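Local coordinates for ferric-siderophore receptor protein (Streptomyces coelicolor, PDB 2X4L), which probably binds iron-loaded siderophores outside the cell membrane and hands them to an ABC importer, at residues 33-38 and 140-145; 197-202 and 319-324. One frame throughout, in Å; residues are numbered along the deposited sequence.

In the fold
The two contacts lie on opposite sides of the chain's centre, their centres 40 Å apart and their nearest atoms about 24 Å from each other, and they follow one another in sequence without interleaving. Contact 1 ties the turn between strands 29-32 and 38-41 to strand 142-146, an outermost strand of the five-stranded parallel sheet. Contact 2 brings the residues after the last helix, 304-320, against the start of strand 200-206, in the mixed sheet. The contacts thus involve two different sheets, consistent with the two-lobed build of this binding-protein family. The centres of contacts 1 and 2 lie about 19 and 23 Å from the chain's centre.

Contact 1: residues 33-38 and 140-145; sequences DDRGTT and APSVAI
The type I turn from Asp-33 to Gly-36 lies against strand 142-145, where Asp-34 N gives a hydrogen bond to Ala-144 O (3.0 Å) and the CA atoms of Asp-33 and Val-143 stand 5.6 Å apart. Asp-33 does most of the side-chain work. Its chi1 of 77° sets CG between its own backbone N and carbonyl carbon; from there OD2 reaches the strand and OD1 the turn. Ala-144 N meets OD2 on its anti side at 2.9 Å, in a nearly straight bond (168°). The same oxygen takes Arg-35 NE on its syn side (3.0 Å), in a salt bridge, and NH2 nearly along the C-O axis. OD1 accepts from Arg-35 N, above the carboxylate plane, making an Asx turn; Thr-37 N and OG1 complete its three donors. This turn joins the antiparallel pair 29-32 and 38-41 to the edge of the parallel sheet, whose neighbouring strand 113-118 bonds Val-143 and Ile-145 from within. An alanine in place of Asp-33 would probably leave Ala-144 N and the turn's donors without their acceptor, and the Arg-35 guanidinium without its counter-charge and held less firmly, by Ser-142. That guanidinium reaches Ser-142 through NH2, which gives OG a hydrogen bond of 2.9 Å bent to 145°, while NE passes 3.8 Å from Ala-144 CB. Val-143 CG1 touches Asp-33 CB at 3.8 Å. Asp-34 lays OD2 beside Ile-145 CA, 3.5 Å away; that oxygen accepts from Ser-146 N, and OD1 forms a salt bridge with Arg-158.

Contact 2: residues 197-202 and 319-324; sequences PEIRVL and ENAKKV
Lys-323 lies across the side chains of Glu-198 and Arg-200, while Ile-199 packs against Ala-321 and the backbone of Lys-323. The lysine starts with CG anti to its backbone N (chi1 179°), and the chain continues extended to NZ; the contacts are made by its methylenes. CE lies over one face of the Arg-200 guanidinium, offset toward the rim, 3.5 Å from NH2, and CG comes within 3.6 Å of the same nitrogen. The Arg-200 chain bends at chi3 (-67°), which places NE, and the flat guanidinium beyond it presents that face to the lysine. Its charge is met elsewhere: NE forms a salt bridge with Asp-261, and NH2 gives a hydrogen bond to the carbonyl of Gly-325. Lys-323 NZ stands 4.7 Å from Arg-200 NH2, and this proximity of like charges would be expected to be mildly unfavourable, probably eased by Asp-261. No hydrogen bond links the two segments.

Here the chain's last residues, leaving helix 304-320 at Ala-321, run past the beginning of strand 200-206 in the mixed sheet, whose strand 262-266 supplies Val-262, a residue that touches both Ile-199 and Ala-321. Both branches of Ile-199 take part in the contact, and CD1, at the end of the longer one, reaches the backbone of the tail. That methyl touches Ala-321 CB at 3.9 Å and comes to 3.7 Å from Lys-323 N, while the CG2 branch meets the same Ala-321 CB at 4.0 Å. The glutamate meets the lysine through carbon, Glu-198 CG touching Lys-323 CD at 4.1 Å.

Contact 1: residues 33-38 and 140-145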
loop_
_atom_site.group_PDB
_atom_site.type_symbol
_atom_site.label_atom_id
_atom_site.label_comp_id
_atom_site.label_asym_id
_atom_site.label_seq_id
_atom_site.Cartn_x
_atom_site.Cartn_y
_atom_site.Cartn_z
ATOM N N ASP A 33 -9.864 -14.122 -9.215
ATOM C CA ASP A 33 -9.274 -13.240 -8.211
ATOM C C ASP A 33 -9.165 -13.823 -6.794
ATOM O O ASP A 33 -9.381 -15.058 -6.605
ATOM C CB ASP A 33 -10.045 -11.879 -8.146
ATOM C CG ASP A 33 -11.410 -11.969 -7.393
ATOM O OD1 ASP A 33 -11.735 -13.075 -6.876
ATOM O OD2 ASP A 33 -12.089 -10.971 -7.224
ATOM N N ASP A 34 -8.806 -13.001 -5.831
ATOM C CA ASP A 34 -8.494 -13.521 -4.478
ATOM C C ASP A 34 -9.711 -13.677 -3.595
ATOM O O ASP A 34 -9.578 -14.081 -2.373
ATOM C CB ASP A 34 -7.479 -12.629 -3.772
ATOM C CG ASP A 34 -6.126 -12.761 -4.399
ATOM O OD1 ASP A 34 -5.797 -13.838 -4.999
ATOM O OD2 ASP A 34 -5.333 -11.825 -4.177
ATOM N N ARG A 35 -10.893 -13.412 -4.168
ATOM C CA ARG A 35 -12.123 -13.788 -3.528
ATOM C C ARG A 35 -12.508 -15.153 -4.081
ATOM O O ARG A 35 -13.558 -15.665 -3.758
ATOM C CB ARG A 35 -13.264 -12.808 -3.842
ATOM C CG ARG A 35 -13.007 -11.408 -3.241
ATOM C CD ARG A 35 -14.091 -10.477 -3.686
ATOM N NE ARG A 35 -14.069 -10.324 -5.122
ATOM C CZ ARG A 35 -14.925 -9.604 -5.853
ATOM N NH1 ARG A 35 -15.918 -8.950 -5.315
ATOM N NH2 ARG A 35 -14.774 -9.603 -7.194
ATOM N N GLY A 36 -11.747 -15.705 -5.038
ATOM C CA GLY A 36 -12.134 -17.012 -5.625
ATOM C C GLY A 36 -13.145 -16.900 -6.798
ATOM O O GLY A 36 -13.645 -17.923 -7.331
ATOM N N THR A 37 -13.401 -15.676 -7.251
ATOM C CA THR A 37 -14.337 -15.520 -8.339
ATOM C C THR A 37 -13.620 -15.365 -9.677
ATOM O O THR A 37 -12.617 -14.675 -9.804
ATOM C CB THR A 37 -15.351 -14.426 -8.094
ATOM O OG1 THR A 37 -14.706 -13.211 -7.940
ATOM C CG2 THR A 37 -16.111 -14.696 -6.880
ATOM N N THR A 38 -14.151 -16.032 -10.692
ATOM C CA THR A 38 -13.525 -16.043 -11.995
ATOM C C THR A 38 -14.320 -15.150 -12.898
ATOM O O THR A 38 -15.520 -15.429 -13.195
ATOM C CB THR A 38 -13.454 -17.442 -12.634
ATOM O OG1 THR A 38 -12.652 -18.271 -11.811
ATOM C CG2 THR A 38 -12.824 -17.369 -14.034
ATOM N N ALA A 140 -20.159 -3.332 -14.055
ATOM C CA ALA A 140 -19.067 -4.175 -14.565
ATOM C C ALA A 140 -18.629 -5.167 -13.525
ATOM O O ALA A 140 -18.734 -4.878 -12.323
ATOM C CB ALA A 140 -17.804 -3.288 -14.956
ATOM N N PRO A 141 -18.049 -6.320 -13.918
ATOM C CA PRO A 141 -17.545 -7.252 -12.952
ATOM C C PRO A 141 -16.314 -6.622 -12.238
ATOM O O PRO A 141 -15.648 -5.687 -12.752
ATOM C CB PRO A 141 -17.073 -8.491 -13.805
ATOM C CG PRO A 141 -16.817 -7.860 -15.082
ATOM C CD PRO A 141 -17.745 -6.747 -15.295
ATOM N N SER A 142 -15.988 -7.215 -11.102
ATOM C CA SER A 142 -14.839 -6.785 -10.339
ATOM C C SER A 142 -13.820 -7.869 -10.088
ATOM O O SER A 142 -14.164 -9.107 -10.053
ATOM C CB SER A 142 -15.278 -6.206 -8.962
ATOM O OG SER A 142 -16.050 -7.193 -8.259
ATOM N N VAL A 143 -12.607 -7.406 -9.820
ATOM C CA VAL A 143 -11.468 -8.272 -9.506
ATOM C C VAL A 143 -10.819 -7.660 -8.250
ATOM O O VAL A 143 -10.534 -6.431 -8.223
ATOM C CB VAL A 143 -10.428 -8.248 -10.693
ATOM C CG1 VAL A 143 -9.111 -8.834 -10.216
ATOM C CG2 VAL A 143 -10.930 -9.018 -11.913
ATOM N N ALA A 144 -10.691 -8.467 -7.203
ATOM C CA ALA A 144 -10.024 -8.019 -5.982
ATOM C C ALA A 144 -8.679 -8.796 -5.808
ATOM O O ALA A 144 -8.644 -10.022 -5.859
ATOM C CB ALA A 144 -10.899 -8.252 -4.804
ATOM N N ILE A 145 -7.651 -8.072 -5.461
ATOM C CA ILE A 145 -6.372 -8.589 -5.089
ATOM C C ILE A 145 -6.177 -8.410 -3.604
ATOM O O ILE A 145 -6.308 -7.318 -3.066
ATOM C CB ILE A 145 -5.234 -7.956 -5.833
ATOM C CG1 ILE A 145 -5.408 -8.111 -7.390
ATOM C CG2 ILE A 145 -3.862 -8.572 -5.398
ATOM C CD1 ILE A 145 -5.424 -9.605 -7.839
#

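Contact 2: residues 197-202 and 319-324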
loop_
_atom_site.group_PDB
_atom_site.type_symbol
_atom_site.label_atom_id
_atom_site.label_comp_id
_atom_site.label_asym_id
_atom_site.label_seq_id
_atom_site.Cartn_x
_atom_site.Cartn_y
_atom_site.Cartn_z
ATOM N N PRO A 197 20.662 -6.335 14.470
ATOM C CA PRO A 197 19.496 -7.035 15.025
ATOM C C PRO A 197 18.969 -6.200 16.202
ATOM O O PRO A 197 17.789 -6.376 16.581
ATOM C CB PRO A 197 20.076 -8.391 15.505
ATOM C CG PRO A 197 21.473 -8.104 15.760
ATOM C CD PRO A 197 21.879 -7.177 14.586
ATOM N N GLU A 198 19.804 -5.263 16.659
ATOM C CA GLU A 198 19.405 -4.446 17.858
ATOM C C GLU A 198 18.545 -3.257 17.482
ATOM O O GLU A 198 17.924 -2.635 18.375
ATOM C CB GLU A 198 20.640 -3.941 18.602
ATOM C CG GLU A 198 21.466 -2.839 17.971
ATOM C CD GLU A 198 22.353 -3.282 16.725
ATOM O OE1 GLU A 198 22.302 -4.462 16.347
ATOM O OE2 GLU A 198 23.065 -2.449 16.148
ATOM N N ILE A 199 18.481 -2.936 16.191
ATOM C CA ILE A 199 17.678 -1.791 15.697
ATOM C C ILE A 199 16.181 -2.097 15.688
ATOM O O ILE A 199 15.747 -2.993 14.944
ATOM C CB ILE A 199 18.187 -1.267 14.319
ATOM C CG1 ILE A 199 19.659 -0.831 14.470
ATOM C CG2 ILE A 199 17.212 -0.187 13.795
ATOM C CD1 ILE A 199 19.914 0.346 15.524
ATOM N N ARG A 200 15.417 -1.395 16.512
ATOM C CA ARG A 200 13.958 -1.646 16.718
ATOM C C ARG A 200 13.183 -0.677 15.834
ATOM O O ARG A 200 13.398 0.547 15.916
ATOM C CB ARG A 200 13.573 -1.346 18.159
ATOM C CG ARG A 200 14.284 -2.271 19.081
ATOM C CD ARG A 200 14.410 -1.767 20.529
ATOM N NE ARG A 200 15.268 -0.621 20.620
ATOM C CZ ARG A 200 15.592 0.029 21.743
ATOM N NH1 ARG A 200 15.175 -0.370 22.918
ATOM N NH2 ARG A 200 16.382 1.066 21.643
ATOM N N VAL A 201 12.366 -1.197 14.946
ATOM C CA VAL A 201 11.537 -0.403 14.028
ATOM C C VAL A 201 10.101 -0.287 14.483
ATOM O O VAL A 201 9.505 -1.343 14.798
ATOM C CB VAL A 201 11.573 -1.089 12.645
ATOM C CG1 VAL A 201 10.742 -0.190 11.656
ATOM C CG2 VAL A 201 13.067 -1.175 12.185
ATOM N N LEU A 202 9.562 0.942 14.519
ATOM C CA LEU A 202 8.216 1.182 14.924
ATOM C C LEU A 202 7.459 1.662 13.735
ATOM O O LEU A 202 7.889 2.614 13.025
ATOM C CB LEU A 202 8.162 2.194 16.041
ATOM C CG LEU A 202 6.719 2.361 16.573
ATOM C CD1 LEU A 202 6.738 2.712 18.018
ATOM C CD2 LEU A 202 6.018 3.440 15.785
ATOM N N GLU A 319 20.633 0.146 8.120
ATOM C CA GLU A 319 22.107 0.155 7.916
ATOM C C GLU A 319 22.775 1.311 8.638
ATOM O O GLU A 319 23.849 1.130 9.215
ATOM C CB GLU A 319 22.434 0.247 6.376
ATOM C CG GLU A 319 22.099 -1.024 5.628
ATOM C CD GLU A 319 21.865 -0.820 4.157
ATOM O OE1 GLU A 319 22.008 0.368 3.658
ATOM O OE2 GLU A 319 21.499 -1.811 3.456
ATOM N N ASN A 320 22.100 2.457 8.627
ATOM C CA ASN A 320 22.720 3.685 9.160
ATOM C C ASN A 320 22.237 4.066 10.538
ATOM O O ASN A 320 22.852 4.967 11.143
ATOM C CB ASN A 320 22.493 4.734 8.143
ATOM C CG ASN A 320 23.235 4.365 6.853
ATOM O OD1 ASN A 320 22.650 3.897 5.833
ATOM N ND2 ASN A 320 24.577 4.498 6.906
ATOM N N ALA A 321 21.263 3.339 11.084
ATOM C CA ALA A 321 20.664 3.759 12.348
ATOM C C ALA A 321 21.617 3.558 13.534
ATOM O O ALA A 321 22.344 2.562 13.631
ATOM C CB ALA A 321 19.417 2.911 12.576
ATOM N N LYS A 322 21.523 4.473 14.495
ATOM C CA LYS A 322 22.084 4.322 15.812
ATOM C C LYS A 322 21.015 3.819 16.751
ATOM O O LYS A 322 19.868 4.188 16.575
ATOM C CB LYS A 322 22.563 5.710 16.287
ATOM C CG LYS A 322 23.783 6.214 15.543
ATOM C CD LYS A 322 23.950 7.749 15.797
ATOM C CE LYS A 322 24.573 8.456 14.583
ATOM N NZ LYS A 322 25.894 7.835 14.223
ATOM N N LYS A 323 21.369 2.975 17.745
ATOM C CA LYS A 323 20.396 2.552 18.710
ATOM C C LYS A 323 20.228 3.753 19.644
ATOM O O LYS A 323 21.191 4.217 20.307
ATOM C CB LYS A 323 20.800 1.238 19.443
ATOM C CG LYS A 323 19.787 0.789 20.479
ATOM C CD LYS A 323 20.231 -0.520 21.148
ATOM C CE LYS A 323 19.111 -1.081 21.999
ATOM N NZ LYS A 323 19.597 -2.053 23.034
ATOM N N VAL A 324 19.015 4.277 19.709
ATOM C CA VAL A 324 18.755 5.520 20.490
ATOM C C VAL A 324 17.551 5.471 21.430
ATOM O O VAL A 324 17.429 6.324 22.323
ATOM C CB VAL A 324 18.611 6.763 19.565
ATOM C CG1 VAL A 324 19.954 7.020 18.843
ATOM C CG2 VAL A 324 17.440 6.581 18.538
#